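Local structure of SusD homolog (3FDH) at residues Leu59-Glu63 against Val64-Glu68; Leu195-Ala198 against Tyr199-Ala203; Pro304-Asn307 against Gly308-Asp311; Asp401-Val404 against Lys405-Ala409; Asn411-Gln414 against Glu415-Gln419. The protein probably binds glycans at the outer membrane as a SusD/RagB-family lipoprotein, handing them to a partner transporter for uptake, as in the starch utilisation system. One frame throughout, in Å; residues are numbered along the deposited sequence.

Contact 1: Leu59-Glu63 against Val64-Glu68; sequences LYYAE and VRENE
A chi1 of 165° turns the Y60 ring away from its own backbone N and brings its far end, CZ, obliquely against V64, while R65 folds back at chi2 (-63°) to return the NH1 edge of its guanidinium to A62 O. Y60 CZ lies 3.8 Å from V64 CG1. The bond from V64 N to Y60 O is the last regular one of the helix. The backbone at the helix end, from Y61 to E66, forms a Schellman motif: R65 has positive phi, E66 N reaches Y61 O at 2.8 Å, in the plane of that carbonyl, and R65 N bonds A62 O. A62 O is thus gripped twice by R65, whose N lies above the carbonyl plane and whose NH1, 2.9 Å from A62 O, comes from the opposite face. The second bond is nearly straight (166°) and A62 O sits almost exactly in the guanidinium plane, a geometry that should help fix the rotation of that group. A water joins Y60 OH to E66 OE1, and that carboxylate oxygen also stands at the edge of the Y61 ring, 4.0 Å from Y61 CD1. E63 points to other partners: its carboxylate bonds S47 of helix 40-48, G54 of strand 52-54 and G308. R65 in turn bonds N456 and K459 of helix 456-459, so the C-terminal end of helix 57-63 is fastened between helix 40-48, strand 52-54 and helix 456-459.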
loop_
_atom_site.group_PDB
_atom_site.type_symbol
_atom_site.label_atom_id
_atom_site.label_comp_id
_atom_site.label_asym_id
_atom_site.label_seq_id
_atom_site.Cartn_x
_atom_site.Cartn_y
_atom_site.Cartn_z
ATOM N N LEU A 59 3.384 7.642 -16.578
ATOM C CA LEU A 59 2.220 6.903 -16.060
ATOM C C LEU A 59 1.218 6.608 -17.197
ATOM O O LEU A 59 0.457 5.639 -17.127
ATOM C CB LEU A 59 1.568 7.629 -14.876
ATOM C CG LEU A 59 0.735 6.759 -13.935
ATOM C CD1 LEU A 59 1.591 5.645 -13.313
ATOM C CD2 LEU A 59 0.107 7.627 -12.865
ATOM N N TYR A 60 1.258 7.426 -18.236
ATOM C CA TYR A 60 0.381 7.207 -19.407
ATOM C C TYR A 60 0.837 5.932 -20.094
ATOM O O TYR A 60 0.015 5.051 -20.424
ATOM C CB TYR A 60 0.392 8.375 -20.398
ATOM C CG TYR A 60 -0.197 7.979 -21.736
ATOM C CD1 TYR A 60 -1.566 7.936 -21.928
ATOM C CD2 TYR A 60 0.615 7.582 -22.776
ATOM C CE1 TYR A 60 -2.116 7.536 -23.142
ATOM C CE2 TYR A 60 0.081 7.184 -23.996
ATOM C CZ TYR A 60 -1.287 7.133 -24.151
ATOM O OH TYR A 60 -1.822 6.730 -25.335
ATOM N N TYR A 61 2.151 5.819 -20.226
ATOM C CA TYR A 61 2.790 4.653 -20.911
ATOM C C TYR A 61 2.646 3.365 -20.092
ATOM O O TYR A 61 2.576 2.240 -20.617
ATOM C CB TYR A 61 4.225 4.952 -21.373
ATOM C CG TYR A 61 4.167 5.998 -22.494
ATOM C CD1 TYR A 61 3.627 5.672 -23.731
ATOM C CD2 TYR A 61 4.550 7.301 -22.274
ATOM C CE1 TYR A 61 3.498 6.626 -24.749
ATOM C CE2 TYR A 61 4.425 8.268 -23.271
ATOM C CZ TYR A 61 3.888 7.929 -24.502
ATOM O OH TYR A 61 3.784 8.900 -25.480
ATOM N N ALA A 62 2.538 3.552 -18.797
ATOM C CA ALA A 62 2.272 2.429 -17.877
ATOM C C ALA A 62 0.815 2.003 -18.081
ATOM O O ALA A 62 0.480 0.827 -18.185
ATOM C CB ALA A 62 2.533 2.815 -16.397
ATOM N N GLU A 63 -0.067 2.989 -18.161
ATOM C CA GLU A 63 -1.477 2.722 -18.335
ATOM C C GLU A 63 -1.810 1.922 -19.603
ATOM O O GLU A 63 -2.652 1.021 -19.596
ATOM C CB GLU A 63 -2.233 4.064 -18.344
ATOM C CG GLU A 63 -3.787 3.922 -18.339
ATOM C CD GLU A 63 -4.347 3.307 -17.055
ATOM O OE1 GLU A 63 -3.865 3.657 -15.939
ATOM O OE2 GLU A 63 -5.325 2.527 -17.169
ATOM N N VAL A 64 -1.140 2.262 -20.695
ATOM C CA VAL A 64 -1.420 1.650 -21.995
ATOM C C VAL A 64 -0.495 0.492 -22.220
ATOM O O VAL A 64 -0.477 -0.145 -23.238
ATOM C CB VAL A 64 -1.392 2.660 -23.157
ATOM C CG1 VAL A 64 -2.524 3.694 -22.972
ATOM C CG2 VAL A 64 0.041 3.297 -23.368
ATOM N N ARG A 65 0.312 0.260 -21.215
ATOM C CA ARG A 65 1.286 -0.847 -21.198
ATOM C C ARG A 65 2.248 -0.817 -22.339
ATOM O O ARG A 65 2.492 -1.853 -22.973
ATOM C CB ARG A 65 0.574 -2.191 -21.204
ATOM C CG ARG A 65 -0.427 -2.385 -20.117
ATOM C CD ARG A 65 0.147 -2.362 -18.718
ATOM N NE ARG A 65 -0.908 -2.851 -17.860
ATOM C CZ ARG A 65 -1.694 -2.111 -17.094
ATOM N NH1 ARG A 65 -1.480 -0.811 -16.916
ATOM N NH2 ARG A 65 -2.659 -2.708 -16.437
ATOM N N GLU A 66 2.792 0.358 -22.629
ATOM C CA GLU A 66 3.803 0.473 -23.680
ATOM C C GLU A 66 5.199 0.692 -23.090
ATOM O O GLU A 66 5.573 1.802 -22.725
ATOM C CB GLU A 66 3.382 1.540 -24.707
ATOM C CG GLU A 66 1.958 1.219 -25.270
ATOM C CD GLU A 66 1.317 2.284 -26.198
ATOM O OE1 GLU A 66 1.926 3.346 -26.464
ATOM O OE2 GLU A 66 0.165 2.027 -26.658
ATOM N N ASN A 67 5.960 -0.399 -23.007
ATOM C CA ASN A 67 7.353 -0.390 -22.513
ATOM C C ASN A 67 7.552 -0.131 -21.036
ATOM O O ASN A 67 8.315 -0.813 -20.349
ATOM C CB ASN A 67 8.105 0.703 -23.238
ATOM C CG ASN A 67 8.222 0.426 -24.725
ATOM O OD1 ASN A 67 8.352 -0.717 -25.129
ATOM N ND2 ASN A 67 8.146 1.473 -25.543
ATOM N N GLU A 68 6.870 0.898 -20.573
ATOM C CA GLU A 68 7.047 1.393 -19.214
ATOM C C GLU A 68 6.972 0.327 -18.099
ATOM O O GLU A 68 7.785 0.322 -17.179
ATOM C CB GLU A 68 6.031 2.510 -18.921
ATOM C CG GLU A 68 6.215 3.272 -17.611
ATOM C CD GLU A 68 7.397 4.207 -17.605
ATOM O OE1 GLU A 68 8.020 4.432 -18.660
ATOM O OE2 GLU A 68 7.687 4.768 -16.517
HETATM O O HOH W 1 -0.173 5.435 -26.993
HETATM O O HOH W 2 -4.189 0.239 -15.931
#

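Contact 2: Leu195-Ala198 against Tyr199-Ala203; sequences LKFA and YGLKA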
loop_
_atom_site.group_PDB
_atom_site.type_symbol
_atom_site.label_atom_id
_atom_site.label_comp_id
_atom_site.label_asym_id
_atom_site.label_seq_id
_atom_site.Cartn_x
_atom_site.Cartn_y
_atom_site.Cartn_z
ATOM N N LEU A 195 4.706 -2.651 18.842
ATOM C CA LEU A 195 4.523 -4.086 19.049
ATOM C C LEU A 195 3.242 -4.494 18.312
ATOM O O LEU A 195 3.179 -5.511 17.617
ATOM C CB LEU A 195 4.481 -4.404 20.559
ATOM C CG LEU A 195 4.577 -5.860 20.992
ATOM C CD1 LEU A 195 5.906 -6.469 20.569
ATOM C CD2 LEU A 195 4.450 -5.870 22.507
ATOM N N LYS A 196 2.224 -3.653 18.433
ATOM C CA LYS A 196 0.944 -3.902 17.717
ATOM C C LYS A 196 1.145 -3.905 16.206
ATOM O O LYS A 196 0.564 -4.711 15.475
ATOM C CB LYS A 196 -0.110 -2.876 18.089
ATOM C CG LYS A 196 -0.654 -3.047 19.451
ATOM C CD LYS A 196 -1.701 -2.012 19.737
ATOM C CE LYS A 196 -2.347 -2.249 21.064
ATOM N NZ LYS A 196 -3.179 -1.068 21.433
ATOM N N PHE A 197 1.965 -2.967 15.761
ATOM C CA PHE A 197 2.323 -2.812 14.343
ATOM C C PHE A 197 3.056 -4.084 13.894
ATOM O O PHE A 197 2.748 -4.677 12.850
ATOM C CB PHE A 197 3.158 -1.522 14.149
ATOM C CG PHE A 197 3.632 -1.250 12.739
ATOM C CD1 PHE A 197 2.915 -1.681 11.614
ATOM C CD2 PHE A 197 4.765 -0.461 12.542
ATOM C CE1 PHE A 197 3.385 -1.404 10.304
ATOM C CE2 PHE A 197 5.219 -0.162 11.258
ATOM C CZ PHE A 197 4.500 -0.604 10.149
ATOM N N ALA A 198 3.995 -4.557 14.706
ATOM C CA ALA A 198 4.746 -5.794 14.331
ATOM C C ALA A 198 3.788 -6.992 14.144
ATOM O O ALA A 198 3.915 -7.774 13.218
ATOM C CB ALA A 198 5.816 -6.134 15.379
ATOM N N TYR A 199 2.819 -7.124 15.034
ATOM C CA TYR A 199 1.834 -8.222 14.940
ATOM C C TYR A 199 0.931 -8.041 13.758
ATOM O O TYR A 199 0.477 -9.000 13.151
ATOM C CB TYR A 199 0.983 -8.373 16.214
ATOM C CG TYR A 199 1.694 -9.194 17.247
ATOM C CD1 TYR A 199 1.902 -10.562 17.055
ATOM C CD2 TYR A 199 2.180 -8.614 18.402
ATOM C CE1 TYR A 199 2.575 -11.314 17.974
ATOM C CE2 TYR A 199 2.845 -9.377 19.359
ATOM C CZ TYR A 199 3.041 -10.715 19.132
ATOM O OH TYR A 199 3.705 -11.453 20.081
ATOM N N GLY A 200 0.673 -6.786 13.434
ATOM C CA GLY A 200 -0.191 -6.453 12.296
ATOM C C GLY A 200 0.496 -6.901 11.066
ATOM O O GLY A 200 -0.137 -7.500 10.154
ATOM N N LEU A 201 1.826 -6.714 11.059
ATOM C CA LEU A 201 2.628 -7.108 9.863
ATOM C C LEU A 201 2.723 -8.639 9.756
ATOM O O LEU A 201 2.699 -9.225 8.668
ATOM C CB LEU A 201 4.012 -6.448 9.870
ATOM C CG LEU A 201 4.071 -4.937 9.624
ATOM C CD1 LEU A 201 5.510 -4.435 9.806
ATOM C CD2 LEU A 201 3.534 -4.591 8.246
ATOM N N LYS A 202 2.802 -9.297 10.906
ATOM C CA LYS A 202 2.778 -10.744 10.912
ATOM C C LYS A 202 1.476 -11.247 10.312
ATOM O O LYS A 202 1.438 -12.250 9.628
ATOM C CB LYS A 202 3.002 -11.347 12.313
ATOM C CG LYS A 202 4.491 -11.260 12.733
ATOM C CD LYS A 202 4.878 -12.089 13.940
ATOM C CE LYS A 202 5.018 -13.526 13.572
ATOM N NZ LYS A 202 5.598 -14.332 14.657
ATOM N N ALA A 203 0.402 -10.536 10.539
ATOM C CA ALA A 203 -0.882 -10.942 9.967
ATOM C C ALA A 203 -0.825 -10.738 8.461
ATOM O O ALA A 203 -1.157 -11.631 7.670
ATOM C CB ALA A 203 -2.022 -10.170 10.581
#
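L195 opens this run of regular alpha-helix, within helix 191-208, by accepting a bond from Y199 N, 3.1 Å from L195 O. On the same flank the L195 side chain approaches the Y199 ring, CG of L195 being 4.2 Å from CE2 of Y199, and both side chains also pack on I169 of helix 154-171. K196 repeats the i to i+4 pattern, its O receiving G200 N at 2.9 Å; its side chain is extended, and NZ forms a salt bridge with D236. K196 and G200 meet through their backbones; G200 has no side chain, and that of K196 stays well clear of the second segment.

F197 makes the chief side-chain contact. Its chi1 of 178° sets CG opposite the backbone N, and the ring then meets L201 one turn further on. L201 N bonds F197 O as well, so backbone and side chains join the same pair. Beyond them V114 of helix 106-127 touches both F197 and L201, which places this face of the helix in the packing between helices. A198 completes the series with a bond from K202 N, 3.0 Å from A198 O. K202 CG passes 3.6 Å from A198 O, while NZ of K202 goes on to a salt bridge with D166 of helix 154-171.

L201 CD1 lies over one face of the F197 ring, 4.1 Å from its centroid, 25° off the ring normal and displaced toward the rim, a CH-pi contact.

Contact 3: Pro304-Asn307 against Gly308-Asp311; sequences PAPN and GSPD
This is a tight chain reversal in the loop between strands 292-293 and 319-320: a type II beta turn from P306 to S309, in which the two segments meet across the bend. The backbone identifies it, with G308 at a positive phi of 78°, a conformation that by itself favours glycine. S309 N closes the turn on P306 O at 3.1 Å, and the N-H points almost straight at its acceptor (167°), although the donor lies above the carbonyl plane. Proline packing flanks the closure. P310 CB is 4.2 Å from P306 CD and 4.5 Å from A305 CB, so P310 makes loose apolar contact with the residues entering the turn.

Outside the turn, N307 is held at both ends of its amide, OD1 bonding S266 N and ND2 bonding S264 OG, so the flip of that amide is probably fixed. The side chains of A305, N307 and P310 all touch V53 of strand 52-54, which joins the turn to the N-terminal part of the fold.

The S309 hydroxyl takes the position between backbone N and carbonyl carbon (chi1 72°), which swings it back against the ring of P306: S309 OG lies 3.5 Å from P306 CB and 3.6 Å from P306 CG.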
loop_
_atom_site.group_PDB
_atom_site.type_symbol
_atom_site.label_atom_id
_atom_site.label_comp_id
_atom_site.label_asym_id
_atom_site.label_seq_id
_atom_site.Cartn_x
_atom_site.Cartn_y
_atom_site.Cartn_z
ATOM N N PRO A 304 -14.477 11.042 -16.650
ATOM C CA PRO A 304 -13.530 10.030 -16.171
ATOM C C PRO A 304 -12.702 9.469 -17.305
ATOM O O PRO A 304 -13.076 9.534 -18.489
ATOM C CB PRO A 304 -14.443 8.965 -15.534
ATOM C CG PRO A 304 -15.742 9.073 -16.330
ATOM C CD PRO A 304 -15.860 10.544 -16.710
ATOM N N ALA A 305 -11.549 8.955 -16.924
ATOM C CA ALA A 305 -10.594 8.380 -17.858
ATOM C C ALA A 305 -10.879 6.883 -18.086
ATOM O O ALA A 305 -11.131 6.128 -17.117
ATOM C CB ALA A 305 -9.152 8.610 -17.362
ATOM N N PRO A 306 -10.859 6.453 -19.356
ATOM C CA PRO A 306 -11.076 5.051 -19.640
ATOM C C PRO A 306 -9.833 4.250 -19.318
ATOM O O PRO A 306 -8.722 4.523 -19.803
ATOM C CB PRO A 306 -11.331 5.021 -21.141
ATOM C CG PRO A 306 -10.587 6.183 -21.656
ATOM C CD PRO A 306 -10.665 7.228 -20.598
ATOM N N ASN A 307 -10.030 3.233 -18.492
ATOM C CA ASN A 307 -8.898 2.404 -18.066
ATOM C C ASN A 307 -8.228 1.763 -19.242
ATOM O O ASN A 307 -8.868 1.144 -20.080
ATOM C CB ASN A 307 -9.343 1.323 -17.088
ATOM C CG ASN A 307 -10.124 1.891 -15.943
ATOM O OD1 ASN A 307 -11.352 2.031 -16.045
ATOM N ND2 ASN A 307 -9.410 2.354 -14.885
ATOM N N GLY A 308 -6.919 1.952 -19.310
ATOM C CA GLY A 308 -6.134 1.373 -20.391
ATOM C C GLY A 308 -6.161 2.054 -21.747
ATOM O O GLY A 308 -5.461 1.612 -22.661
ATOM N N SER A 309 -6.942 3.117 -21.904
ATOM C CA SER A 309 -7.060 3.785 -23.200
ATOM C C SER A 309 -7.356 5.303 -23.164
ATOM O O SER A 309 -8.031 5.819 -24.049
ATOM C CB SER A 309 -8.145 3.069 -24.047
ATOM O OG SER A 309 -9.450 3.328 -23.540
ATOM N N PRO A 310 -6.836 6.041 -22.155
ATOM C CA PRO A 310 -7.088 7.473 -22.269
ATOM C C PRO A 310 -6.291 8.172 -23.349
ATOM O O PRO A 310 -5.289 7.678 -23.855
ATOM C CB PRO A 310 -6.546 8.019 -20.948
ATOM C CG PRO A 310 -5.372 7.141 -20.694
ATOM C CD PRO A 310 -5.832 5.747 -21.138
ATOM N N ASP A 311 -6.766 9.339 -23.693
ATOM C CA ASP A 311 -5.989 10.275 -24.500
ATOM C C ASP A 311 -4.973 10.862 -23.516
ATOM O O ASP A 311 -5.274 11.039 -22.332
ATOM C CB ASP A 311 -6.867 11.394 -25.047
ATOM C CG ASP A 311 -7.830 10.917 -26.111
ATOM O OD1 ASP A 311 -7.523 9.908 -26.797
ATOM O OD2 ASP A 311 -8.864 11.600 -26.283
#

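Contact 4: Asp401-Val404 against Lys405-Ala409; sequences DDVV and KAKYA
A wider, pi-type turn at 401-404 interrupts the regular winding of helix 393-410, and a water bridges the backbone there, between D401 O and A406 N. D401 O receives a bond from this water at 2.7 Å, and the water in turn accepts from A406 N at 3.0 Å. A second water runs from D401 O to K405 NZ. The K405 chain bends at chi3 (-73°) and carries its amine back toward D401, both CE and NZ approaching the same carboxylate oxygen; K405 CE is 3.7 Å from D401 OD1. D401 OD1 to K405 NZ is 3.9 Å, a long salt bridge, and D401 OD1 has a second charged partner in K358 of helix 354-379.

From V404 onward the alpha-helical pattern is regular: Y408 N lies 2.8 Å from V404 O. On another flank V403 and K407 lie side by side and point the same way, V403 CG1 meeting K407 CE at 4.0 Å, and the lysine continues to a cation-pi contact with Y274. V404 and Y408 turn toward the neighbouring helices, both touching L357 of helix 354-379, while Y408 OH bonds A353 N.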
loop_
_atom_site.group_PDB
_atom_site.type_symbol
_atom_site.label_atom_id
_atom_site.label_comp_id
_atom_site.label_asym_id
_atom_site.label_seq_id
_atom_site.Cartn_x
_atom_site.Cartn_y
_atom_site.Cartn_z
ATOM N N ASP A 401 -25.171 -1.744 6.623
ATOM C CA ASP A 401 -26.414 -2.471 6.961
ATOM C C ASP A 401 -27.356 -2.520 5.772
ATOM O O ASP A 401 -28.010 -3.521 5.485
ATOM C CB ASP A 401 -27.163 -1.775 8.097
ATOM C CG ASP A 401 -26.468 -1.886 9.462
ATOM O OD1 ASP A 401 -25.553 -2.728 9.652
ATOM O OD2 ASP A 401 -26.855 -1.100 10.357
ATOM N N ASP A 402 -27.373 -1.424 5.038
ATOM C CA ASP A 402 -28.344 -1.254 3.954
ATOM C C ASP A 402 -27.912 -1.916 2.667
ATOM O O ASP A 402 -28.750 -2.336 1.881
ATOM C CB ASP A 402 -28.624 0.241 3.676
ATOM C CG ASP A 402 -29.605 0.876 4.672
ATOM O OD1 ASP A 402 -30.140 0.157 5.525
ATOM O OD2 ASP A 402 -29.846 2.106 4.588
ATOM N N VAL A 403 -26.605 -2.053 2.480
ATOM C CA VAL A 403 -26.073 -2.542 1.221
ATOM C C VAL A 403 -25.088 -3.718 1.317
ATOM O O VAL A 403 -25.267 -4.767 0.681
ATOM C CB VAL A 403 -25.355 -1.383 0.466
ATOM C CG1 VAL A 403 -24.665 -1.891 -0.818
ATOM C CG2 VAL A 403 -26.336 -0.235 0.184
ATOM N N VAL A 404 -24.067 -3.544 2.136
ATOM C CA VAL A 404 -23.001 -4.539 2.194
ATOM C C VAL A 404 -23.388 -5.828 2.876
ATOM O O VAL A 404 -22.983 -6.905 2.456
ATOM C CB VAL A 404 -21.677 -3.988 2.831
ATOM C CG1 VAL A 404 -20.640 -5.068 2.850
ATOM C CG2 VAL A 404 -21.129 -2.760 2.068
ATOM N N LYS A 405 -24.231 -5.721 3.891
ATOM C CA LYS A 405 -24.548 -6.893 4.717
ATOM C C LYS A 405 -25.138 -8.030 3.859
ATOM O O LYS A 405 -24.727 -9.189 3.948
ATOM C CB LYS A 405 -25.484 -6.489 5.878
ATOM C CG LYS A 405 -25.761 -7.602 6.870
ATOM C CD LYS A 405 -26.904 -7.276 7.827
ATOM C CE LYS A 405 -26.529 -6.246 8.888
ATOM N NZ LYS A 405 -27.658 -6.011 9.866
ATOM N N ALA A 406 -26.095 -7.683 3.019
ATOM C CA ALA A 406 -26.753 -8.682 2.178
ATOM C C ALA A 406 -25.778 -9.301 1.169
ATOM O O ALA A 406 -25.822 -10.497 0.921
ATOM C CB ALA A 406 -27.991 -8.098 1.473
ATOM N N LYS A 407 -24.874 -8.492 0.632
ATOM C CA LYS A 407 -23.909 -8.962 -0.366
ATOM C C LYS A 407 -22.915 -9.885 0.297
ATOM O O LYS A 407 -22.478 -10.890 -0.281
ATOM C CB LYS A 407 -23.211 -7.787 -1.061
ATOM C CG LYS A 407 -24.148 -7.016 -1.972
ATOM C CD LYS A 407 -23.457 -5.845 -2.578
ATOM C CE LYS A 407 -24.388 -4.911 -3.381
ATOM N NZ LYS A 407 -24.988 -5.503 -4.614
ATOM N N TYR A 408 -22.603 -9.561 1.539
ATOM C CA TYR A 408 -21.663 -10.366 2.325
ATOM C C TYR A 408 -22.297 -11.748 2.595
ATOM O O TYR A 408 -21.653 -12.780 2.447
ATOM C CB TYR A 408 -21.289 -9.697 3.668
ATOM C CG TYR A 408 -20.764 -10.733 4.628
ATOM C CD1 TYR A 408 -19.468 -11.248 4.484
ATOM C CD2 TYR A 408 -21.582 -11.256 5.638
ATOM C CE1 TYR A 408 -19.006 -12.256 5.320
ATOM C CE2 TYR A 408 -21.124 -12.239 6.478
ATOM C CZ TYR A 408 -19.843 -12.751 6.314
ATOM O OH TYR A 408 -19.418 -13.750 7.156
ATOM N N ALA A 409 -23.572 -11.729 2.993
ATOM C CA ALA A 409 -24.337 -12.963 3.280
ATOM C C ALA A 409 -24.300 -13.890 2.068
ATOM O O ALA A 409 -24.113 -15.110 2.189
ATOM C CB ALA A 409 -25.785 -12.651 3.641
HETATM O O HOH W 3 -27.904 -5.346 3.498
HETATM O O HOH W 4 -29.326 -4.844 7.444
#

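Contact 5: Asn411-Gln414 against Glu415-Gln419; sequences NPLQ and ETMIQ
T416 spends both of its donors on one acceptor, P412 O: the hydroxyl OG1 at 2.8 Å and the backbone N at 3.0 Å, arriving from opposite faces of the carbonyl plane. The hydroxyl lies beside its own backbone N (chi1 -64°), which is what turns it back toward the preceding turn. E415 N closes the first turn on N411 O at 2.9 Å, nearly straight at 166°. Two pairs of side chains run alongside each other on the flanks. L413 CD1 meets CG of M417, a selenomethionine, at 3.9 Å, and Q414 CG approaches I418 CD1 at the same separation; each pair also shares a backbone bond, M417 N to L413 O and I418 N to Q414 O.

The next shell is polar. One water joins Q414 NE2 to E415 OE1; it donates to E415 OE1, its oxygen 2.6 Å from OE1, and OE1 also bonds Y274 OH. E415 OE2 accepts from Q419 NE2 at 2.9 Å, the donor standing above the carboxylate plane, so that both oxygens of this buried carboxylate have partners.

Farther out, T416 and Q419 touch L357 of helix 354-379, and L413, T416, M417 and Q419 pack on helix 335-348. N411 occupies the N-cap position, its side chain making no capping bond, and the whole arrangement is the first turns of an alpha-helix in a helix-rich SusD-like fold.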
loop_
_atom_site.group_PDB
_atom_site.type_symbol
_atom_site.label_atom_id
_atom_site.label_comp_id
_atom_site.label_asym_id
_atom_site.label_seq_id
_atom_site.Cartn_x
_atom_site.Cartn_y
_atom_site.Cartn_z
ATOM N N ASN A 411 -22.084 -13.854 -0.612
ATOM C CA ASN A 411 -20.737 -14.286 -1.043
ATOM C C ASN A 411 -19.707 -13.695 -0.104
ATOM O O ASN A 411 -19.052 -12.710 -0.454
ATOM C CB ASN A 411 -20.439 -13.798 -2.462
ATOM C CG ASN A 411 -21.364 -14.384 -3.492
ATOM O OD1 ASN A 411 -21.219 -15.537 -3.862
ATOM N ND2 ASN A 411 -22.298 -13.581 -3.999
ATOM N N PRO A 412 -19.558 -14.283 1.093
ATOM C CA PRO A 412 -18.714 -13.701 2.130
ATOM C C PRO A 412 -17.318 -13.284 1.704
ATOM O O PRO A 412 -16.958 -12.125 1.810
ATOM C CB PRO A 412 -18.651 -14.798 3.195
ATOM C CG PRO A 412 -19.908 -15.623 2.993
ATOM C CD PRO A 412 -20.339 -15.440 1.571
ATOM N N LEU A 413 -16.538 -14.216 1.240
ATOM C CA LEU A 413 -15.169 -13.890 0.844
ATOM C C LEU A 413 -15.075 -12.847 -0.263
ATOM O O LEU A 413 -14.296 -11.892 -0.187
ATOM C CB LEU A 413 -14.390 -15.142 0.424
ATOM C CG LEU A 413 -12.912 -14.886 0.078
ATOM C CD1 LEU A 413 -12.130 -14.274 1.240
ATOM C CD2 LEU A 413 -12.287 -16.201 -0.410
ATOM N N GLN A 414 -15.846 -13.098 -1.305
ATOM C CA GLN A 414 -15.860 -12.248 -2.494
ATOM C C GLN A 414 -16.115 -10.819 -2.097
ATOM O O GLN A 414 -15.401 -9.918 -2.503
ATOM C CB GLN A 414 -16.945 -12.687 -3.477
ATOM C CG GLN A 414 -17.090 -11.744 -4.643
ATOM C CD GLN A 414 -18.127 -12.206 -5.645
ATOM O OE1 GLN A 414 -17.910 -13.170 -6.339
ATOM N NE2 GLN A 414 -19.243 -11.487 -5.749
ATOM N N GLU A 415 -17.175 -10.650 -1.327
ATOM C CA GLU A 415 -17.628 -9.331 -0.855
ATOM C C GLU A 415 -16.593 -8.658 0.041
ATOM O O GLU A 415 -16.328 -7.460 -0.056
ATOM C CB GLU A 415 -18.972 -9.423 -0.155
ATOM C CG GLU A 415 -19.482 -8.075 0.299
ATOM C CD GLU A 415 -19.733 -7.036 -0.838
ATOM O OE1 GLU A 415 -19.858 -7.378 -2.041
ATOM O OE2 GLU A 415 -19.844 -5.837 -0.496
ATOM N N THR A 416 -16.009 -9.458 0.912
ATOM C CA THR A 416 -14.954 -9.002 1.792
ATOM C C THR A 416 -13.784 -8.425 0.999
ATOM O O THR A 416 -13.287 -7.360 1.308
ATOM C CB THR A 416 -14.471 -10.126 2.771
ATOM O OG1 THR A 416 -15.568 -10.486 3.640
ATOM C CG2 THR A 416 -13.201 -9.670 3.622
HETATM N N MSE A 417 -13.372 -9.077 -0.073
HETATM C CA MSE A 417 -12.194 -8.620 -0.761
HETATM C C MSE A 417 -12.511 -7.421 -1.663
HETATM O O MSE A 417 -11.649 -6.544 -1.880
HETATM C CB MSE A 417 -11.601 -9.765 -1.538
HETATM C CG MSE A 417 -11.228 -10.997 -0.683
HETATM SE SE MSE A 417 -10.021 -10.506 0.739
HETATM C CE MSE A 417 -8.580 -9.861 -0.384
ATOM N N ILE A 418 -13.749 -7.392 -2.175
ATOM C CA ILE A 418 -14.236 -6.209 -2.941
ATOM C C ILE A 418 -14.201 -4.981 -2.025
ATOM O O ILE A 418 -13.742 -3.900 -2.404
ATOM C CB ILE A 418 -15.643 -6.404 -3.544
ATOM C CG1 ILE A 418 -15.573 -7.440 -4.684
ATOM C CG2 ILE A 418 -16.138 -5.083 -4.097
ATOM C CD1 ILE A 418 -16.952 -7.911 -5.280
ATOM N N GLN A 419 -14.675 -5.167 -0.806
ATOM C CA GLN A 419 -14.698 -4.100 0.172
ATOM C C GLN A 419 -13.294 -3.670 0.587
ATOM O O GLN A 419 -13.038 -2.477 0.788
ATOM C CB GLN A 419 -15.598 -4.441 1.401
ATOM C CG GLN A 419 -17.107 -4.489 1.066
ATOM C CD GLN A 419 -17.639 -3.172 0.453
ATOM O OE1 GLN A 419 -17.279 -2.073 0.890
ATOM N NE2 GLN A 419 -18.506 -3.289 -0.547
HETATM O O HOH W 5 -20.330 -9.452 -3.616
#

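Each of the five contacts joins directly adjoining segments, so none encloses an intervening loop; along the chain they follow in series, without nesting or crossing. Contact 1 ends helix 57-63. Contact 2, within helix 191-208, lies on the opposite side of the chain's centre, its centre 35 Å from that of contact 1. Contact 3, a turn in the loop between strands 292-293 and 319-320, is brought against the end of helix 57-63: E63 OE2 and G308 N are 2.7 Å apart, a probable hydrogen bond, and Y60 packs on P310. Contacts 4 and 5 sit on successive helices, 393-410 and 412-423, which pack together where V404 and K407 meet E415.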